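Long-range contacts in aclacinomycin-N/aclacinomycin-A oxidase (Streptomyces galilaeus, PDB 2IPI), which oxidises the terminal sugar of aclacinomycin N to give aclacinomycin A and then aclacinomycin Y, using molecular oxygen and an FAD bound through two covalent links: residues 392-397 with 422-427; 292-297 with 304-309. All blocks are in the same frame, centred on the assembly; numbering follows the deposited sequence.

Interaction 1 (392-397 with 422-427). With AKY (methyl (2S,4R)-2-ethyl-2,5,7-trihydroxy-6,11-dioxo-4-{[2,3,6-trideoxy-4-O-{2,6-dideoxy-4-O-[(2S,6S)-6-methyl-5-oxotetrahydro-2h -pyran-2-yl]-alpha-D-lyxo-hexopyranosyl}-3-(dimethylamino)-D-ribo-hexopyranosyl]oxy}-1,2,3,4,6,11-hexahydrotetracene-1-c arboxylate), chain E.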
# COMPACT_ATOMS: atom_id res chain seq x y z
N GLY A 392 -5.63 -18.17 7.33
CA GLY A 392 -4.36 -17.51 7.21
C GLY A 392 -3.70 -17.64 5.86
O GLY A 392 -3.90 -18.57 5.06
N GLU A 393 -2.85 -16.66 5.52
CA GLU A 393 -2.10 -16.80 4.28
C GLU A 393 -0.92 -15.83 4.23
O GLU A 393 -0.91 -14.81 4.90
CB GLU A 393 -2.99 -16.61 3.05
CG GLU A 393 -3.75 -15.30 2.94
CD GLU A 393 -3.22 -14.50 1.75
OE1 GLU A 393 -4.00 -13.96 0.94
OE2 GLU A 393 -1.98 -14.45 1.68
N VAL A 394 0.04 -16.24 3.41
CA VAL A 394 1.22 -15.48 3.10
C VAL A 394 1.30 -15.14 1.62
O VAL A 394 1.35 -16.02 0.77
CB VAL A 394 2.50 -16.27 3.47
CG1 VAL A 394 3.73 -15.49 3.01
CG2 VAL A 394 2.47 -16.60 4.95
N SER A 395 1.33 -13.85 1.32
CA SER A 395 1.47 -13.43 -0.07
C SER A 395 2.89 -12.94 -0.33
O SER A 395 3.45 -12.13 0.42
CB SER A 395 0.46 -12.33 -0.38
OG SER A 395 -0.86 -12.79 -0.23
N LEU A 396 3.50 -13.40 -1.41
CA LEU A 396 4.81 -12.93 -1.81
C LEU A 396 4.66 -12.17 -3.13
O LEU A 396 4.09 -12.72 -4.08
CB LEU A 396 5.83 -14.05 -1.98
CG LEU A 396 5.83 -15.14 -0.91
CD1 LEU A 396 6.65 -16.34 -1.37
CD2 LEU A 396 6.36 -14.59 0.40
N TYR A 397 5.14 -10.93 -3.16
CA TYR A 397 5.08 -10.08 -4.35
C TYR A 397 6.43 -9.90 -5.02
O TYR A 397 7.41 -9.55 -4.38
CB TYR A 397 4.53 -8.68 -3.99
CG TYR A 397 3.17 -8.78 -3.34
CD1 TYR A 397 3.03 -9.14 -1.99
CD2 TYR A 397 2.03 -8.54 -4.08
CE1 TYR A 397 1.78 -9.24 -1.42
CE2 TYR A 397 0.78 -8.63 -3.51
CZ TYR A 397 0.65 -8.98 -2.18
OH TYR A 397 -0.61 -9.07 -1.63
N VAL A 422 6.34 -8.96 1.25
CA VAL A 422 5.40 -9.96 1.77
C VAL A 422 4.33 -9.30 2.63
O VAL A 422 4.56 -8.31 3.31
CB VAL A 422 6.08 -11.10 2.54
CG1 VAL A 422 7.50 -11.34 2.04
CG2 VAL A 422 6.13 -10.85 4.04
N TRP A 423 3.11 -9.84 2.59
CA TRP A 423 1.99 -9.36 3.40
C TRP A 423 1.28 -10.54 4.04
O TRP A 423 0.71 -11.35 3.31
CB TRP A 423 0.99 -8.58 2.55
CG TRP A 423 -0.14 -7.90 3.27
CD1 TRP A 423 -0.01 -6.87 4.16
CD2 TRP A 423 -1.54 -8.20 3.19
NE1 TRP A 423 -1.25 -6.51 4.63
CE2 TRP A 423 -2.21 -7.31 4.05
CE3 TRP A 423 -2.31 -9.13 2.48
CZ2 TRP A 423 -3.59 -7.31 4.22
CZ3 TRP A 423 -3.68 -9.13 2.64
CH2 TRP A 423 -4.32 -8.23 3.51
N MET A 424 1.29 -10.64 5.37
CA MET A 424 0.62 -11.79 5.98
C MET A 424 -0.64 -11.36 6.73
O MET A 424 -0.67 -10.31 7.38
CB MET A 424 1.53 -12.53 6.95
CG MET A 424 2.95 -12.70 6.45
SD MET A 424 3.90 -13.63 7.68
CE MET A 424 5.39 -13.92 6.75
N SER A 425 -1.66 -12.21 6.64
CA SER A 425 -2.95 -11.89 7.22
C SER A 425 -3.72 -13.12 7.72
O SER A 425 -3.39 -14.24 7.38
CB SER A 425 -3.83 -11.18 6.18
OG SER A 425 -4.23 -12.09 5.16
N ALA A 426 -4.72 -12.79 8.51
CA ALA A 426 -5.84 -13.56 8.98
C ALA A 426 -7.10 -12.74 8.70
O ALA A 426 -7.10 -11.52 8.91
CB ALA A 426 -5.78 -13.89 10.46
N THR A 427 -8.09 -13.42 8.21
CA THR A 427 -9.36 -12.87 7.77
C THR A 427 -10.49 -13.71 8.33
O THR A 427 -10.37 -14.94 8.24
CB THR A 427 -9.45 -12.84 6.23
OG1 THR A 427 -8.20 -12.38 5.71
CG2 THR A 427 -10.56 -11.89 5.80
O15 AKY E . -0.14 -5.02 -1.28
C42 AKY E . -1.29 -5.48 -1.21
C40 AKY E . -1.82 -6.24 -2.45
C38 AKY E . -3.15 -6.87 -2.28
C39 AKY E . -2.11 -5.62 0.14
C41 AKY E . -1.80 -5.91 1.41
O14 AKY E . -3.49 -5.84 -0.03
C37 AKY E . -3.76 -6.91 -0.92
O13 AKY E . -5.13 -7.19 -1.06
C35 AKY E . -5.67 -8.06 -0.11
C34 AKY E . -5.97 -9.45 -0.68
C36 AKY E . -5.07 -9.82 -1.73
O11 AKY E . -7.42 -9.65 -1.14
C33 AKY E . -6.86 -7.44 0.62
O12 AKY E . -6.64 -6.09 1.27
C32 AKY E . -8.07 -7.59 -0.05
C31 AKY E . -8.41 -8.95 -0.22
O7 AKY E . -11.18 -14.63 1.30
C7 AKY E . -12.61 -14.63 1.37
C8 AKY E . -13.17 -14.59 0.00
C9 AKY E . -13.17 -15.96 -0.61
O9 AKY E . -11.89 -16.47 -0.44
C13 AKY E . -13.61 -15.85 -2.03
C14 AKY E . -12.55 -14.97 -2.69
C20 AKY E . -12.98 -15.89 2.08
C19 AKY E . -13.66 -16.96 1.49
C10 AKY E . -14.19 -16.76 0.10
C11 AKY E . -14.02 -18.07 2.25
C18 AKY E . -13.72 -18.13 3.61
C17 AKY E . -13.05 -17.06 4.22
C6 AKY E . -12.68 -15.97 3.44
O6 AKY E . -12.04 -14.92 4.00
C12 AKY E . -14.14 -19.24 4.37
O3 AKY E . -14.73 -20.21 3.85
C15 AKY E . -13.90 -19.26 5.77
C1 AKY E . -14.38 -20.32 6.53
C2 AKY E . -14.21 -20.36 7.91
C3 AKY E . -13.54 -19.31 8.53
C16 AKY E . -13.23 -18.18 6.39
C5 AKY E . -12.80 -17.08 5.61
O5 AKY E . -12.25 -16.06 6.07
C4 AKY E . -13.05 -18.24 7.78
O4 AKY E . -12.42 -17.24 8.44
O18 AKY E . -8.56 -9.72 0.98
C45 AKY E . -10.63 -13.38 1.76
C43 AKY E . -15.50 -15.99 0.23
O16 AKY E . -15.67 -15.15 1.13
O17 AKY E . -16.54 -16.23 -0.61
C44 AKY E . -17.66 -16.67 0.18
O19 AKY E . -11.20 -12.26 1.13
C47 AKY E . -8.50 -12.03 1.71
N11 AKY E . -7.87 -11.59 2.97
C52 AKY E . -6.46 -11.70 3.13
C51 AKY E . -8.47 -10.50 3.66
C46 AKY E . -9.12 -13.41 1.54
C48 AKY E . -9.14 -11.02 0.76
C49 AKY E . -10.64 -10.94 1.02
C50 AKY E . -11.22 -9.76 1.82
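The substrate-facing surface of the enzyme's seven-stranded antiparallel sheet is built partly here, where Glu393 pairs with Ser425 and Ser395 with Trp423. Both are hydrogen-bonded pairs, and each contributes two backbone bonds; Ser425 N reaches Glu393 O at 3.2 Å. Val394-Met424 lies between them as a non-hydrogen-bonded pair, with Gly392-Ala426 and Leu396-Val422 beyond either end. On their face of the sheet, Leu396 CD2 lies 3.8 Å from Val422 CG1, the two side chains running side by side.

The other face, with Glu393, Ser395, Tyr397, Trp423 and Ser425, meets the bound aclacinomycin. With CG anti to its backbone N (chi1 -174°), Trp423 sets its indole against the terminal sugar: carbon C39 stands over the ring centre and methyl C41 over the same face, while CB of Ser425 covers the opposite face toward the rim. Tyr397 runs alongside Trp423, its CE1 4.1 Å from Trp423 CB. Tyr397 OH comes within 3.2 Å of C40, the sugar carbon next to ketone carbon C42, a placement consistent with its role as proton acceptor. Neither this hydroxyl nor the buried Ser425 OG has a hydrogen-bond partner in the model. Glu393 bends at chi2 (114°), which places CD; its OE2 accepts a 2.8 Å bond from Ser395 OG on the syn lone pair. At the far end Thr427 OG1 is 2.9 Å from dimethylamino N11 of the ligand, a hydrogen bond in which either could donate; Thr427 O takes a weak one from ligand O4.

The Trp423 ring also meets the rings of Tyr469 and Phe91. Strands 290-296 and 360-368 continue the sheet beyond 391-398 and 420-428, and helix 434-448 packs against Met424 and Ala426 on the face turned from the ligand.

Interaction 2 (292-297 with 304-309)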
# COMPACT_ATOMS: atom_id res chain seq x y z
N VAL A 292 1.95 -12.26 -7.73
CA VAL A 292 1.58 -12.44 -6.34
C VAL A 292 1.48 -13.94 -6.05
O VAL A 292 0.75 -14.65 -6.75
CB VAL A 292 0.24 -11.77 -6.01
CG1 VAL A 292 -0.11 -11.97 -4.54
CG2 VAL A 292 0.31 -10.29 -6.36
N PHE A 293 2.23 -14.41 -5.06
CA PHE A 293 2.15 -15.85 -4.74
C PHE A 293 1.29 -15.96 -3.49
O PHE A 293 1.73 -15.57 -2.42
CB PHE A 293 3.52 -16.49 -4.59
CG PHE A 293 3.57 -17.99 -4.88
CD1 PHE A 293 4.79 -18.61 -5.07
CD2 PHE A 293 2.41 -18.74 -4.97
CE1 PHE A 293 4.86 -19.97 -5.35
CE2 PHE A 293 2.45 -20.09 -5.23
CZ PHE A 293 3.69 -20.70 -5.41
N TYR A 294 0.06 -16.46 -3.64
CA TYR A 294 -0.82 -16.56 -2.49
C TYR A 294 -0.60 -17.92 -1.81
O TYR A 294 -1.09 -18.92 -2.31
CB TYR A 294 -2.30 -16.41 -2.84
CG TYR A 294 -2.67 -15.11 -3.51
CD1 TYR A 294 -2.98 -15.07 -4.86
CD2 TYR A 294 -2.72 -13.92 -2.78
CE1 TYR A 294 -3.33 -13.88 -5.48
CE2 TYR A 294 -3.06 -12.73 -3.39
CZ TYR A 294 -3.37 -12.72 -4.74
OH TYR A 294 -3.71 -11.54 -5.33
N LEU A 295 0.14 -17.84 -0.71
CA LEU A 295 0.41 -19.04 0.08
C LEU A 295 -0.70 -19.25 1.11
O LEU A 295 -0.53 -18.92 2.28
CB LEU A 295 1.79 -18.95 0.74
CG LEU A 295 2.91 -18.62 -0.26
CD1 LEU A 295 4.25 -18.47 0.42
CD2 LEU A 295 2.96 -19.70 -1.34
N ASN A 296 -1.81 -19.79 0.63
CA ASN A 296 -2.98 -20.12 1.41
C ASN A 296 -2.75 -21.28 2.38
O ASN A 296 -1.87 -22.10 2.16
CB ASN A 296 -4.14 -20.51 0.48
CG ASN A 296 -4.56 -19.41 -0.47
OD1 ASN A 296 -4.96 -18.32 -0.06
ND2 ASN A 296 -4.49 -19.69 -1.76
N SER A 297 -3.57 -21.32 3.43
CA SER A 297 -3.55 -22.43 4.38
C SER A 297 -4.16 -23.70 3.81
O SER A 297 -4.75 -23.63 2.73
CB SER A 297 -4.30 -22.03 5.66
OG SER A 297 -3.46 -21.21 6.48
N LEU A 304 -1.51 -20.45 -4.80
CA LEU A 304 -1.72 -19.95 -6.17
C LEU A 304 -0.71 -18.87 -6.52
O LEU A 304 -0.52 -17.90 -5.79
CB LEU A 304 -3.16 -19.47 -6.28
CG LEU A 304 -3.68 -18.87 -7.57
CD1 LEU A 304 -5.18 -19.18 -7.66
CD2 LEU A 304 -3.44 -17.37 -7.59
N LEU A 305 -0.07 -19.05 -7.65
CA LEU A 305 0.88 -18.08 -8.20
C LEU A 305 0.18 -17.29 -9.32
O LEU A 305 -0.13 -17.91 -10.35
CB LEU A 305 2.11 -18.80 -8.72
CG LEU A 305 3.53 -18.27 -8.65
CD1 LEU A 305 4.22 -18.36 -10.02
CD2 LEU A 305 3.58 -16.84 -8.13
N ASP A 306 -0.08 -16.01 -9.12
CA ASP A 306 -0.81 -15.18 -10.07
C ASP A 306 0.12 -14.21 -10.78
O ASP A 306 0.59 -13.22 -10.21
CB ASP A 306 -1.95 -14.46 -9.36
CG ASP A 306 -2.88 -13.68 -10.27
OD1 ASP A 306 -3.89 -13.15 -9.77
OD2 ASP A 306 -2.62 -13.58 -11.48
N ILE A 307 0.40 -14.46 -12.05
CA ILE A 307 1.44 -13.74 -12.77
C ILE A 307 0.88 -12.90 -13.91
O ILE A 307 -0.09 -13.27 -14.58
CB ILE A 307 2.48 -14.76 -13.29
CG1 ILE A 307 2.71 -14.70 -14.80
CG2 ILE A 307 2.16 -16.19 -12.86
CD1 ILE A 307 3.74 -15.71 -15.28
N GLN A 308 1.47 -11.73 -14.17
CA GLN A 308 0.93 -10.96 -15.31
C GLN A 308 2.04 -10.18 -16.01
O GLN A 308 3.08 -9.93 -15.41
CB GLN A 308 -0.20 -10.05 -14.87
CG GLN A 308 0.24 -8.83 -14.06
CD GLN A 308 -0.91 -8.14 -13.36
OE1 GLN A 308 -1.74 -7.45 -13.98
NE2 GLN A 308 -0.96 -8.34 -12.05
N ILE A 309 1.81 -9.81 -17.26
CA ILE A 309 2.78 -9.04 -18.04
C ILE A 309 2.09 -8.36 -19.23
O ILE A 309 1.01 -8.76 -19.64
CB ILE A 309 3.93 -9.93 -18.58
CG1 ILE A 309 5.17 -9.16 -18.98
CG2 ILE A 309 3.42 -10.78 -19.75
CD1 ILE A 309 6.47 -9.91 -18.97
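Leu305 stands over the phenyl ring of Phe293, its CG 3.7 Å from the ring centroid and 6° off the normal, a CH-pi contact in which the two side chains cross at about a right angle. Leu305 CD2 touches the same face, 3.4 Å from Phe293 CG. The ring gets there with Phe293 CG anti to the backbone N (chi1 -154°), and its other face carries CD2 of Leu295, offset toward the rim. At the ring edge, Phe293 CD2 lies 3.2 Å from the carbonyl oxygen Leu304 O.

On the other side of the backbone, Leu304 reaches the edge of the Tyr294 ring in its plane, CD2 to Tyr294 CD1 at 3.6 Å, and the two side chains run side by side. Asp306 CB comes obliquely to Tyr294 CE1, and Val292 CG1 rests over one face near the rim.

The segments belong to a beta hairpin of strands 290-296 and 302-310. Val292-Asp306 and Tyr294-Leu304 are its hydrogen-bonded pairs, with Tyr294 N only 2.7 Å from Leu304 O; Phe293-Leu305 between them is a non-hydrogen-bonded pair. Tyr294 O receives Leu304 N at 3.0 Å and also a weak bond from Asn296 N, which closes an inverse gamma turn centred on Leu295. Asn296 ND2 then bonds Gln302 O across the hairpin.

Further out the two faces serve different neighbours. Phe293 meets the ring of Trp255 on strand 248-256 and Ile268 of helix 262-278, and Leu305 packs on Phe323 of helix 316-327. The Tyr294 side chain touches Glu393, Ser395 and the bound aclacinomycin, while Val292 lies against the proton acceptor Tyr397. Leu304 rests on Ile252 and Thr254 of strand 248-256.

Following the chain from the N terminus, interaction 2 comes first and closes a short hairpin, with six residues between its segments. The chain then passes through helix 316-327, edge strand 336-342, opposite edge strand 360-368 and helix 374-385 before 392-397 and 422-427 close a 24-residue loop as interaction 1. The two contacts are in series, neither nested nor crossing. They join edge to edge through neighbouring strands 290-296 and 391-398: Phe293 N and Leu295 N probably hydrogen-bond to Leu396 O and Val394 O. Together they tie four strands adjacent in the sheet, in the order 302-310, 290-296, 391-398 and 420-428, beside the ligand.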